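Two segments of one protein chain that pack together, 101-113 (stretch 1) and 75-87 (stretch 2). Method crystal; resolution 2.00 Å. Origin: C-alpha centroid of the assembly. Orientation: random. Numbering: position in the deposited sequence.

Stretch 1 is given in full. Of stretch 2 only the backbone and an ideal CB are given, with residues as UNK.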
# COMPACT_ATOMS: atom_id res chain seq x y z
N GLU A 101 -26.45 25.30 5.46
CA GLU A 101 -26.77 25.30 4.04
C GLU A 101 -25.98 24.22 3.28
O GLU A 101 -26.52 23.55 2.40
CB GLU A 101 -26.53 26.68 3.42
CG GLU A 101 -26.84 26.73 1.92
CD GLU A 101 -28.22 26.17 1.57
OE1 GLU A 101 -29.20 26.48 2.30
OE2 GLU A 101 -28.33 25.41 0.58
N THR A 102 -24.71 24.04 3.63
CA THR A 102 -23.90 23.01 2.99
C THR A 102 -24.51 21.63 3.20
O THR A 102 -24.54 20.81 2.30
CB THR A 102 -22.46 23.04 3.53
OG1 THR A 102 -21.86 24.29 3.19
CG2 THR A 102 -21.64 21.90 2.94
N MSE A 103 -24.98 21.38 4.42
CA MSE A 103 -25.63 20.11 4.73
C MSE A 103 -26.97 19.97 4.01
O MSE A 103 -27.30 18.89 3.52
CB MSE A 103 -25.82 19.97 6.24
CG MSE A 103 -24.53 19.78 7.02
SE MSE A 103 -23.51 18.20 6.41
CE MSE A 103 -22.36 19.04 5.23
N ARG A 104 -27.74 21.05 3.96
CA ARG A 104 -29.02 20.97 3.25
C ARG A 104 -28.79 20.60 1.79
O ARG A 104 -29.52 19.78 1.23
CB ARG A 104 -29.81 22.28 3.36
CG ARG A 104 -30.47 22.45 4.73
CD ARG A 104 -31.51 23.57 4.73
NE ARG A 104 -30.89 24.89 4.70
CZ ARG A 104 -30.58 25.58 5.79
NH1 ARG A 104 -30.00 26.78 5.68
NH2 ARG A 104 -30.84 25.08 7.00
N GLU A 105 -27.77 21.20 1.18
CA GLU A 105 -27.48 20.95 -0.22
C GLU A 105 -26.95 19.53 -0.44
O GLU A 105 -27.30 18.87 -1.41
CB GLU A 105 -26.49 21.99 -0.74
CG GLU A 105 -26.14 21.83 -2.21
CD GLU A 105 -27.30 22.14 -3.14
OE1 GLU A 105 -28.39 22.55 -2.66
OE2 GLU A 105 -27.12 21.98 -4.37
N THR A 106 -26.10 19.06 0.47
CA THR A 106 -25.63 17.68 0.41
C THR A 106 -26.80 16.70 0.47
O THR A 106 -26.91 15.78 -0.34
CB THR A 106 -24.66 17.35 1.54
OG1 THR A 106 -23.54 18.24 1.48
CG2 THR A 106 -24.16 15.91 1.38
N VAL A 107 -27.68 16.90 1.44
CA VAL A 107 -28.84 16.03 1.59
C VAL A 107 -29.79 16.12 0.38
O VAL A 107 -30.31 15.11 -0.09
CB VAL A 107 -29.59 16.33 2.90
CG1 VAL A 107 -30.92 15.55 2.95
CG2 VAL A 107 -28.70 15.97 4.09
N ARG A 108 -30.01 17.33 -0.14
CA ARG A 108 -30.86 17.48 -1.33
C ARG A 108 -30.35 16.65 -2.51
O ARG A 108 -31.12 16.05 -3.25
CB ARG A 108 -30.96 18.95 -1.75
CG ARG A 108 -31.96 19.20 -2.90
CD ARG A 108 -31.95 20.66 -3.38
NE ARG A 108 -30.68 21.04 -4.01
CZ ARG A 108 -30.36 20.79 -5.28
NH1 ARG A 108 -31.20 20.14 -6.08
NH2 ARG A 108 -29.19 21.19 -5.76
N LEU A 109 -29.03 16.62 -2.68
CA LEU A 109 -28.44 15.91 -3.81
C LEU A 109 -28.39 14.41 -3.58
O LEU A 109 -28.39 13.63 -4.53
CB LEU A 109 -27.04 16.43 -4.09
CG LEU A 109 -26.94 17.86 -4.62
CD1 LEU A 109 -25.49 18.34 -4.59
CD2 LEU A 109 -27.52 17.97 -6.04
N ALA A 110 -28.37 14.01 -2.32
CA ALA A 110 -28.08 12.63 -1.94
C ALA A 110 -29.32 11.76 -1.74
O ALA A 110 -29.23 10.54 -1.76
CB ALA A 110 -27.24 12.61 -0.68
N LYS A 111 -30.46 12.40 -1.51
CA LYS A 111 -31.69 11.66 -1.18
C LYS A 111 -32.69 11.70 -2.32
O LYS A 111 -32.88 12.74 -2.95
CB LYS A 111 -32.36 12.26 0.07
CG LYS A 111 -31.56 12.12 1.35
CD LYS A 111 -31.47 10.67 1.78
CE LYS A 111 -30.43 10.50 2.88
NZ LYS A 111 -30.98 10.69 4.23
N TYR A 112 -33.34 10.57 -2.57
CA TYR A 112 -34.43 10.50 -3.54
C TYR A 112 -35.64 11.25 -3.01
O TYR A 112 -35.79 11.41 -1.80
CB TYR A 112 -34.84 9.04 -3.76
CG TYR A 112 -33.80 8.20 -4.44
CD1 TYR A 112 -33.32 8.54 -5.70
CD2 TYR A 112 -33.32 7.04 -3.85
CE1 TYR A 112 -32.37 7.75 -6.35
CE2 TYR A 112 -32.37 6.24 -4.49
CZ TYR A 112 -31.90 6.61 -5.73
OH TYR A 112 -30.96 5.82 -6.38
N PRO A 113 -36.53 11.70 -3.90
CA PRO A 113 -37.76 12.32 -3.39
C PRO A 113 -38.49 11.37 -2.42
O PRO A 113 -38.40 10.16 -2.61
CB PRO A 113 -38.60 12.52 -4.66
CG PRO A 113 -37.55 12.70 -5.76
CD PRO A 113 -36.46 11.72 -5.37
N UNK A 75 -15.91 19.20 -3.14
CA UNK A 75 -16.95 20.23 -3.12
C UNK A 75 -18.27 19.52 -3.29
O UNK A 75 -18.33 18.40 -3.79
CB UNK A 75 -16.74 21.29 -4.21
N UNK A 76 -19.34 20.16 -2.84
CA UNK A 76 -20.66 19.57 -2.92
C UNK A 76 -21.36 20.00 -4.20
O UNK A 76 -21.78 21.14 -4.33
CB UNK A 76 -21.49 19.96 -1.70
N UNK A 77 -21.43 19.11 -5.18
CA UNK A 77 -22.25 19.37 -6.36
C UNK A 77 -22.83 18.07 -6.88
O UNK A 77 -22.50 16.99 -6.38
CB UNK A 77 -21.43 20.07 -7.45
N UNK A 78 -23.69 18.17 -7.88
CA UNK A 78 -24.41 17.02 -8.40
C UNK A 78 -23.45 16.03 -9.03
O UNK A 78 -23.60 14.81 -8.86
CB UNK A 78 -25.46 17.46 -9.42
N UNK A 79 -22.45 16.55 -9.75
CA UNK A 79 -21.46 15.68 -10.40
C UNK A 79 -20.82 14.72 -9.39
O UNK A 79 -20.67 13.53 -9.67
CB UNK A 79 -20.38 16.52 -11.08
N UNK A 80 -20.45 15.22 -8.21
CA UNK A 80 -19.85 14.33 -7.22
C UNK A 80 -20.88 13.45 -6.53
O UNK A 80 -20.73 12.23 -6.47
CB UNK A 80 -19.09 15.15 -6.17
N UNK A 81 -21.94 14.07 -6.02
CA UNK A 81 -22.87 13.34 -5.18
C UNK A 81 -23.69 12.31 -5.95
O UNK A 81 -23.77 11.15 -5.55
CB UNK A 81 -23.81 14.32 -4.48
N UNK A 82 -24.29 12.73 -7.06
CA UNK A 82 -25.12 11.82 -7.83
C UNK A 82 -24.31 10.63 -8.36
O UNK A 82 -24.70 9.48 -8.19
CB UNK A 82 -25.78 12.57 -8.99
N UNK A 83 -23.18 10.91 -9.00
CA UNK A 83 -22.41 9.83 -9.62
C UNK A 83 -21.86 8.85 -8.60
O UNK A 83 -21.89 7.64 -8.81
CB UNK A 83 -21.26 10.41 -10.44
N UNK A 84 -21.32 9.37 -7.50
CA UNK A 84 -20.65 8.48 -6.55
C UNK A 84 -21.66 7.58 -5.85
O UNK A 84 -21.36 6.42 -5.59
CB UNK A 84 -19.86 9.29 -5.52
N UNK A 85 -22.84 8.10 -5.52
CA UNK A 85 -23.87 7.26 -4.91
C UNK A 85 -24.36 6.23 -5.92
O UNK A 85 -24.62 5.07 -5.57
CB UNK A 85 -25.04 8.11 -4.40
N UNK A 86 -24.51 6.65 -7.18
CA UNK A 86 -24.99 5.73 -8.20
C UNK A 86 -23.97 4.60 -8.40
O UNK A 86 -24.33 3.43 -8.51
CB UNK A 86 -25.25 6.47 -9.51
N UNK A 87 -22.70 4.97 -8.43
CA UNK A 87 -21.62 3.99 -8.59
C UNK A 87 -21.61 3.00 -7.43
O UNK A 87 -21.32 1.82 -7.62
CB UNK A 87 -20.27 4.70 -8.69

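Position 75 precedes the helix in an extended conformation (phi/psi -158/157), and its ideal CB has nothing of stretch 1 within 5.5 Å. Many residues would suit such open space, polar ones especially. The deposited residue is Gln75.

Position 76 is more demanding. Its CB points toward stretch 1 and lies 4.1 Å from Thr106 OG1, with Thr102 CG2 and Glu105 CG each 5.0 Å away. Thr106 OG1 donates to Thr102 O (2.9 Å), so its proton is spoken for; around it lie Thr102 CG2, Glu105 CG and the Leu109 side chain, and a compact aliphatic or a threonine would fit. The residue is Val76. Both methyls lie by Thr106 OG1 (Val76 CG2 at 3.5 Å, CG1 at 3.6 Å); CG2 alone is near Thr102 CG2, at 4.2 Å, and CG1 alone reaches Glu105 CG at 4.0 Å and Leu109 CD1 at 3.9 Å. The backbone contributes too: water 1 donates to Glu105 OE2 (2.9 Å) and, weakly, to Val76 O (3.3 Å).

At 77 the CB points away, and the extended backbone (-147/174) comes right before a helix. Such an N-cap position favours Asp, Asn, Ser or Thr, which can accept from the exposed amides of the first turn. Asp77 does so: OD1 accepts from the backbone N of residue 80 at 3.0 Å, while Gln75 NE2 donates to Asp77 OD2 (3.0 Å). Leu109 CD1 packs on the backbone here, 3.5 Å from Asp77 C.

Position 78 points sideways, its CB 4.0 Å from Leu109 CD2. A side chain with an aliphatic base would suit, whether it ends in a methyl or a charge. Arg78 places its CB against that leucine methyl and extends onward with chi1 to chi3 all t.

Position 79 is out of reach, so most helix-compatible residues would do; it is Ala79. Position 80 also lacks a neighbour in stretch 1; many residues would do, a donor to the cap usefully so. His80 uses its ND1 to donate to Asp77 OD1 (2.8 Å), reinforcing the cap.

Position 81 points toward stretch 1, with CB 3.9 Å from Leu109 CB and 5.1 Å from Ala110 N. The closeness of the backbones favours a modest apolar side chain such as Val, Ala or Ile. In Val81, CG1 lies 3.7 Å from Leu109 CB and 3.9 Å from Ala110 CB.

Position 82 points sideways, its CB 5.3 Å from Leu109 O, an acceptor. A polar side chain could answer it directly or through solvent. Gln82 takes the second route: water 2 donates to both Gln82 OE1 (2.8 Å) and Leu109 O (2.7 Å).

Positions 83 and 84 are out of reach, so polar or apolar would serve; they hold Arg83 and Leu84.

Position 85 points toward stretch 1, but with no atom within 5.5 Å of its CB, so a longer apolar chain is wanted. Leu85 spans the gap, bringing CD1 to 3.8 Å from Ala110 CB.

Position 86 points sideways, and Tyr112 OH invites a polar partner. Asp86 OD1 and Tyr112 OH are 4.4 Å apart, bridged by water 3, which accepts from the hydroxyl and donates to the carboxylate.

Position 87, out of reach and equally undemanding, holds Ile87.

Stretch 2 (75-87) QVDRAHVQRLLDI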
# COMPACT_ATOMS: atom_id res chain seq x y z
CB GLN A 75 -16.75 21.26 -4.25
CG GLN A 75 -17.05 20.71 -5.64
CD GLN A 75 -16.44 21.53 -6.76
OE1 GLN A 75 -15.53 22.32 -6.53
NE2 GLN A 75 -16.93 21.34 -7.98
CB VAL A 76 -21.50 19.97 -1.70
CG1 VAL A 76 -22.92 19.44 -1.82
CG2 VAL A 76 -20.83 19.46 -0.43
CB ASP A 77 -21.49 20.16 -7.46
CG ASP A 77 -20.30 19.40 -8.03
OD1 ASP A 77 -20.20 18.17 -7.77
OD2 ASP A 77 -19.47 20.04 -8.74
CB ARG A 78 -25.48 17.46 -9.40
CG ARG A 78 -26.49 16.37 -9.73
CD ARG A 78 -27.72 16.96 -10.44
NE ARG A 78 -28.77 15.95 -10.53
CZ ARG A 78 -28.84 15.03 -11.49
NH1 ARG A 78 -27.93 15.00 -12.46
NH2 ARG A 78 -29.83 14.16 -11.48
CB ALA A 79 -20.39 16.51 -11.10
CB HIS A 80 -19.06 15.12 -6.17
CG HIS A 80 -17.79 15.70 -6.72
ND1 HIS A 80 -17.75 16.90 -7.40
CD2 HIS A 80 -16.52 15.22 -6.73
CE1 HIS A 80 -16.51 17.15 -7.78
NE2 HIS A 80 -15.75 16.14 -7.39
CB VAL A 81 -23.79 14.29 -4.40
CG1 VAL A 81 -24.86 13.50 -3.66
CG2 VAL A 81 -22.96 15.15 -3.43
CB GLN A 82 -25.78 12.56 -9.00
CG GLN A 82 -26.62 11.66 -9.91
CD GLN A 82 -28.01 11.41 -9.34
OE1 GLN A 82 -28.65 12.33 -8.84
NE2 GLN A 82 -28.46 10.17 -9.38
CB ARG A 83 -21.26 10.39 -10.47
CG ARG A 83 -21.72 11.32 -11.61
CD ARG A 83 -20.51 11.78 -12.45
NE ARG A 83 -20.02 10.69 -13.30
CZ ARG A 83 -19.01 10.80 -14.15
NH1 ARG A 83 -18.34 11.95 -14.26
NH2 ARG A 83 -18.66 9.75 -14.90
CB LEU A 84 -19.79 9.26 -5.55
CG LEU A 84 -18.53 9.89 -6.18
CD1 LEU A 84 -17.87 10.85 -5.20
CD2 LEU A 84 -17.55 8.82 -6.66
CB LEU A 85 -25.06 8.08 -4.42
CG LEU A 85 -24.81 8.97 -3.20
CD1 LEU A 85 -26.06 9.76 -2.85
CD2 LEU A 85 -24.36 8.15 -1.99
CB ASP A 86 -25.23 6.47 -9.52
CG ASP A 86 -26.49 7.32 -9.49
OD1 ASP A 86 -27.33 7.11 -8.60
OD2 ASP A 86 -26.65 8.19 -10.36
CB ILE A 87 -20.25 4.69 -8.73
CG1 ILE A 87 -20.15 5.37 -10.11
CG2 ILE A 87 -19.11 3.71 -8.56
CD1 ILE A 87 -19.05 6.49 -10.15
O HOH W 1 -24.61 22.16 -5.71
O HOH W 2 -28.22 14.47 -7.12
O HOH W 3 -30.06 6.77 -8.71
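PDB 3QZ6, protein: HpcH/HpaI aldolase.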